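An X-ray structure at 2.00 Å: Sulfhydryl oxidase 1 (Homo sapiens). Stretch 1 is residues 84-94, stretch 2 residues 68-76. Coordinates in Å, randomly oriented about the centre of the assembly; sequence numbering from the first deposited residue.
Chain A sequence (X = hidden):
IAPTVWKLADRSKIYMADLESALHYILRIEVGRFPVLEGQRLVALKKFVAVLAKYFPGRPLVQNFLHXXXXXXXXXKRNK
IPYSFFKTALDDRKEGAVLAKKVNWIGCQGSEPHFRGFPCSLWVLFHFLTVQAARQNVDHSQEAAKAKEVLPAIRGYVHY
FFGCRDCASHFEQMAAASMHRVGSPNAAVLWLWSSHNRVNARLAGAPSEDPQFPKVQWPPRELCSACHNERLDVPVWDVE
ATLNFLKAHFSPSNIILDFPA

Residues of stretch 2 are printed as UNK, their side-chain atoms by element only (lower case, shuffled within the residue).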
# COMPACT_ATOMS: atom_id res chain seq x y z
N SER A 84 3.38 22.90 6.25
CA SER A 84 2.42 23.59 7.11
C SER A 84 1.19 24.00 6.30
O SER A 84 0.07 23.97 6.81
CB SER A 84 3.08 24.82 7.78
OG SER A 84 3.68 25.68 6.83
N PHE A 85 1.41 24.38 5.05
CA PHE A 85 0.34 24.78 4.15
C PHE A 85 -0.52 23.56 3.78
O PHE A 85 -1.74 23.67 3.64
CB PHE A 85 0.95 25.40 2.89
CG PHE A 85 -0.05 26.09 2.01
CD1 PHE A 85 -0.98 26.98 2.55
CD2 PHE A 85 -0.04 25.89 0.63
CE1 PHE A 85 -1.89 27.66 1.72
CE2 PHE A 85 -0.94 26.56 -0.20
CZ PHE A 85 -1.87 27.44 0.35
N PHE A 86 0.12 22.41 3.62
CA PHE A 86 -0.59 21.17 3.30
C PHE A 86 -1.39 20.71 4.53
O PHE A 86 -2.49 20.20 4.40
CB PHE A 86 0.42 20.08 2.90
CG PHE A 86 -0.20 18.77 2.47
CD1 PHE A 86 -0.96 18.70 1.30
CD2 PHE A 86 0.03 17.60 3.19
CE1 PHE A 86 -1.48 17.47 0.85
CE2 PHE A 86 -0.49 16.37 2.75
CZ PHE A 86 -1.24 16.31 1.58
N LYS A 87 -0.83 20.91 5.72
CA LYS A 87 -1.50 20.53 6.97
C LYS A 87 -2.79 21.32 7.14
O LYS A 87 -3.80 20.80 7.63
CB LYS A 87 -0.60 20.79 8.18
CG LYS A 87 -1.31 20.64 9.53
CD LYS A 87 -0.34 20.84 10.68
CE LYS A 87 -1.07 20.79 12.01
NZ LYS A 87 -2.10 21.87 12.09
N THR A 88 -2.74 22.59 6.75
CA THR A 88 -3.90 23.46 6.85
C THR A 88 -4.99 22.95 5.91
O THR A 88 -6.17 22.98 6.27
CB THR A 88 -3.53 24.91 6.49
OG1 THR A 88 -2.58 25.40 7.46
CG2 THR A 88 -4.75 25.81 6.51
N ALA A 89 -4.60 22.47 4.74
CA ALA A 89 -5.56 21.94 3.77
C ALA A 89 -6.22 20.66 4.30
O ALA A 89 -7.41 20.43 4.07
CB ALA A 89 -4.86 21.66 2.43
N LEU A 90 -5.44 19.84 4.99
CA LEU A 90 -5.96 18.60 5.58
C LEU A 90 -6.94 18.97 6.70
O LEU A 90 -8.03 18.41 6.78
CB LEU A 90 -4.81 17.76 6.16
CG LEU A 90 -3.73 17.23 5.22
CD1 LEU A 90 -2.68 16.48 6.02
CD2 LEU A 90 -4.35 16.32 4.17
N ASP A 91 -6.54 19.91 7.56
CA ASP A 91 -7.38 20.34 8.67
C ASP A 91 -8.69 20.93 8.16
O ASP A 91 -9.75 20.63 8.69
CB ASP A 91 -6.66 21.38 9.54
CG ASP A 91 -5.38 20.86 10.17
OD1 ASP A 91 -5.20 19.62 10.27
OD2 ASP A 91 -4.54 21.70 10.58
N ASP A 92 -8.60 21.76 7.12
CA ASP A 92 -9.79 22.38 6.54
C ASP A 92 -10.76 21.35 6.00
O ASP A 92 -11.98 21.56 6.01
CB ASP A 92 -9.42 23.34 5.41
CG ASP A 92 -8.81 24.63 5.92
OD1 ASP A 92 -8.80 24.83 7.15
OD2 ASP A 92 -8.37 25.44 5.08
N ARG A 93 -10.22 20.23 5.53
CA ARG A 93 -11.03 19.17 4.97
C ARG A 93 -11.39 18.12 6.02
O ARG A 93 -11.85 17.03 5.69
CB ARG A 93 -10.31 18.57 3.77
CG ARG A 93 -10.21 19.60 2.65
CD ARG A 93 -9.25 19.23 1.52
NE ARG A 93 -9.27 20.26 0.49
CZ ARG A 93 -8.84 21.51 0.65
NH1 ARG A 93 -8.33 21.91 1.81
NH2 ARG A 93 -8.94 22.39 -0.35
N LYS A 94 -11.19 18.48 7.28
CA LYS A 94 -11.51 17.62 8.43
C LYS A 94 -11.00 16.18 8.36
O LYS A 94 -11.74 15.25 8.68
CB LYS A 94 -13.04 17.61 8.62
CG LYS A 94 -13.69 18.99 8.63
CD LYS A 94 -15.18 18.94 8.97
CE LYS A 94 -15.40 18.45 10.40
NZ LYS A 94 -16.81 18.65 10.87
N UNK A 68 -11.07 15.85 -2.66
CA UNK A 68 -10.88 17.25 -2.27
C UNK A 68 -9.39 17.58 -2.10
O UNK A 68 -8.94 18.66 -2.48
c UNK A 68 -11.64 17.56 -0.98
o UNK A 68 -11.51 18.92 -0.60
N UNK A 69 -8.63 16.64 -1.54
CA UNK A 69 -7.19 16.87 -1.36
C UNK A 69 -6.51 16.81 -2.72
O UNK A 69 -5.65 17.63 -3.02
c UNK A 69 -6.56 15.80 -0.43
c UNK A 69 -7.15 15.92 0.98
c UNK A 69 -5.06 15.99 -0.38
N UNK A 70 -6.92 15.85 -3.54
CA UNK A 70 -6.36 15.68 -4.87
C UNK A 70 -6.52 16.98 -5.67
O UNK A 70 -5.56 17.47 -6.27
o UNK A 70 -7.00 13.70 -7.85
c UNK A 70 -6.37 14.15 -6.90
n UNK A 70 -5.05 14.31 -6.92
c UNK A 70 -7.07 14.54 -5.61
N UNK A 71 -7.74 17.53 -5.66
CA UNK A 71 -8.03 18.77 -6.38
C UNK A 71 -7.27 19.97 -5.82
O UNK A 71 -6.82 20.84 -6.58
c UNK A 71 -9.53 19.04 -6.38
c UNK A 71 -9.69 17.93 -8.64
c UNK A 71 -10.32 18.09 -7.26
o UNK A 71 -9.41 18.97 -9.29
o UNK A 71 -9.48 16.78 -9.08
N UNK A 72 -7.12 20.02 -4.51
CA UNK A 72 -6.38 21.12 -3.89
C UNK A 72 -4.94 21.09 -4.40
O UNK A 72 -4.36 22.13 -4.72
n UNK A 72 -5.11 24.08 -0.80
c UNK A 72 -6.38 20.99 -2.37
c UNK A 72 -3.26 21.08 -1.30
c UNK A 72 -4.26 22.05 -1.27
c UNK A 72 -2.71 23.64 -0.18
c UNK A 72 -2.00 21.39 -0.77
c UNK A 72 -5.63 22.09 -1.70
c UNK A 72 -1.74 22.66 -0.22
c UNK A 72 -6.10 23.34 -1.40
c UNK A 72 -3.97 23.32 -0.71
N UNK A 73 -4.35 19.89 -4.45
CA UNK A 73 -2.98 19.72 -4.92
C UNK A 73 -2.84 20.14 -6.38
O UNK A 73 -1.89 20.84 -6.74
c UNK A 73 -2.17 17.77 -3.39
c UNK A 73 -2.54 18.26 -4.78
c UNK A 73 -1.93 16.26 -3.40
c UNK A 73 -0.92 18.50 -2.92
N UNK A 74 -3.79 19.71 -7.20
CA UNK A 74 -3.79 20.03 -8.62
C UNK A 74 -3.84 21.53 -8.86
O UNK A 74 -3.30 22.02 -9.85
n UNK A 74 -8.01 17.01 -11.42
c UNK A 74 -4.76 17.85 -9.54
c UNK A 74 -6.69 17.65 -11.16
c UNK A 74 -6.06 17.12 -9.88
c UNK A 74 -4.97 19.34 -9.32
N UNK A 75 -4.49 22.27 -7.96
CA UNK A 75 -4.58 23.72 -8.10
C UNK A 75 -3.31 24.47 -7.73
O UNK A 75 -3.04 25.53 -8.27
c UNK A 75 -5.75 24.26 -7.29
n UNK A 75 -9.15 23.20 -3.87
c UNK A 75 -7.08 24.14 -7.99
c UNK A 75 -8.19 24.62 -7.10
n UNK A 75 -9.67 25.23 -4.80
n UNK A 75 -8.35 23.74 -5.95
c UNK A 75 -9.06 24.06 -4.87
N UNK A 76 -2.52 23.92 -6.80
CA UNK A 76 -1.28 24.59 -6.40
C UNK A 76 -0.33 24.61 -7.60
O UNK A 76 0.30 23.60 -7.92
c UNK A 76 -2.33 24.84 -3.67
n UNK A 76 -3.64 24.66 -3.56
c UNK A 76 -0.61 23.86 -5.24
o UNK A 76 -1.79 25.94 -3.51
c UNK A 76 -1.51 23.62 -4.03
O HOH W 1 -10.22 20.96 -2.88

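Position 68 carries one carbon and then one oxygen, and its CA-to-CB bond points toward stretch 1. The oxygen lies 2.8 Å from Arg-93 NE, and a two-atom side chain ending in a hydroxyl is serine. Arg-93 NE donates weak hydrogen bonds to Ser-68 OG (2.8 Å) and Ser-68 O (3.4 Å). Position 69 has three carbons, forked at the first; its two branches come within 4.1 Å of Phe-86 CE1 and 4.0 Å of Arg-93 CD. This beta-branched, wholly apolar side chain is Val-69.

Position 70 has two carbons, the second bearing one oxygen and one nitrogen, and is out of reach of stretch 1. The terminal amide after a single methylene identifies Asn-70. At position 71, three carbons end in two oxygens, a carboxylate that leads away from the contact: Glu-71.

Position 72 is unmistakable, since one carbon leads into fused five- and six-membered rings of eight carbons and one nitrogen. Only tryptophan fits. The CB of Ala-89 sits 3.8 Å from the centroid of the Trp-72 six-membered ring, nearly on its normal, in a CH-pi contact. Phe-85 CE2 approaches Trp-72 CZ2 to 3.4 Å, while the edge of the Phe-86 ring meets Trp-72 CZ3, 3.6 Å from Phe-86 CD1.

Position 73 shows four carbons forked at the second, one of them 3.9 Å from Phe-86 CE1; this is Leu-73. Position 74, four carbons in a row ending in nitrogen, is Lys-74, which faces off the contact and forms a salt bridge from its NZ to Glu-71 OE2 at 2.8 Å.

Position 75 has three carbons, a nitrogen, and a carbon carrying two more nitrogens, the guanidinium of arginine. Arg-75 NH2 lies 3.6 Å from Arg-93 NH2, a close approach of like charges. Position 76 has three carbons, the third bearing one oxygen and one nitrogen, one methylene longer than position 70: Gln-76. Its NE2 donates to Trp-72 O (2.9 Å), and its OE1 lies at the edge of the Phe-85 ring, 3.5 Å from Phe-85 CE2.

The helices run roughly antiparallel, at 145°, with axes 10.6 Å apart at closest approach. Small Ala-89 leaves room for the indole to lie against its helix, with Phe-85 and Phe-86 packed around it. At the other end Arg-93 covers Trp-72 CB with a guanidinium face, while its NH1 holds Ala-89 O (2.9 Å). Water 1 donates to Ser-68 O (2.7 Å) and accepts from Arg-93 NH2 (3.2 Å), adding a bridge to an otherwise largely apolar contact.

Stretch 2 (68-76) SVNEWLKRQ
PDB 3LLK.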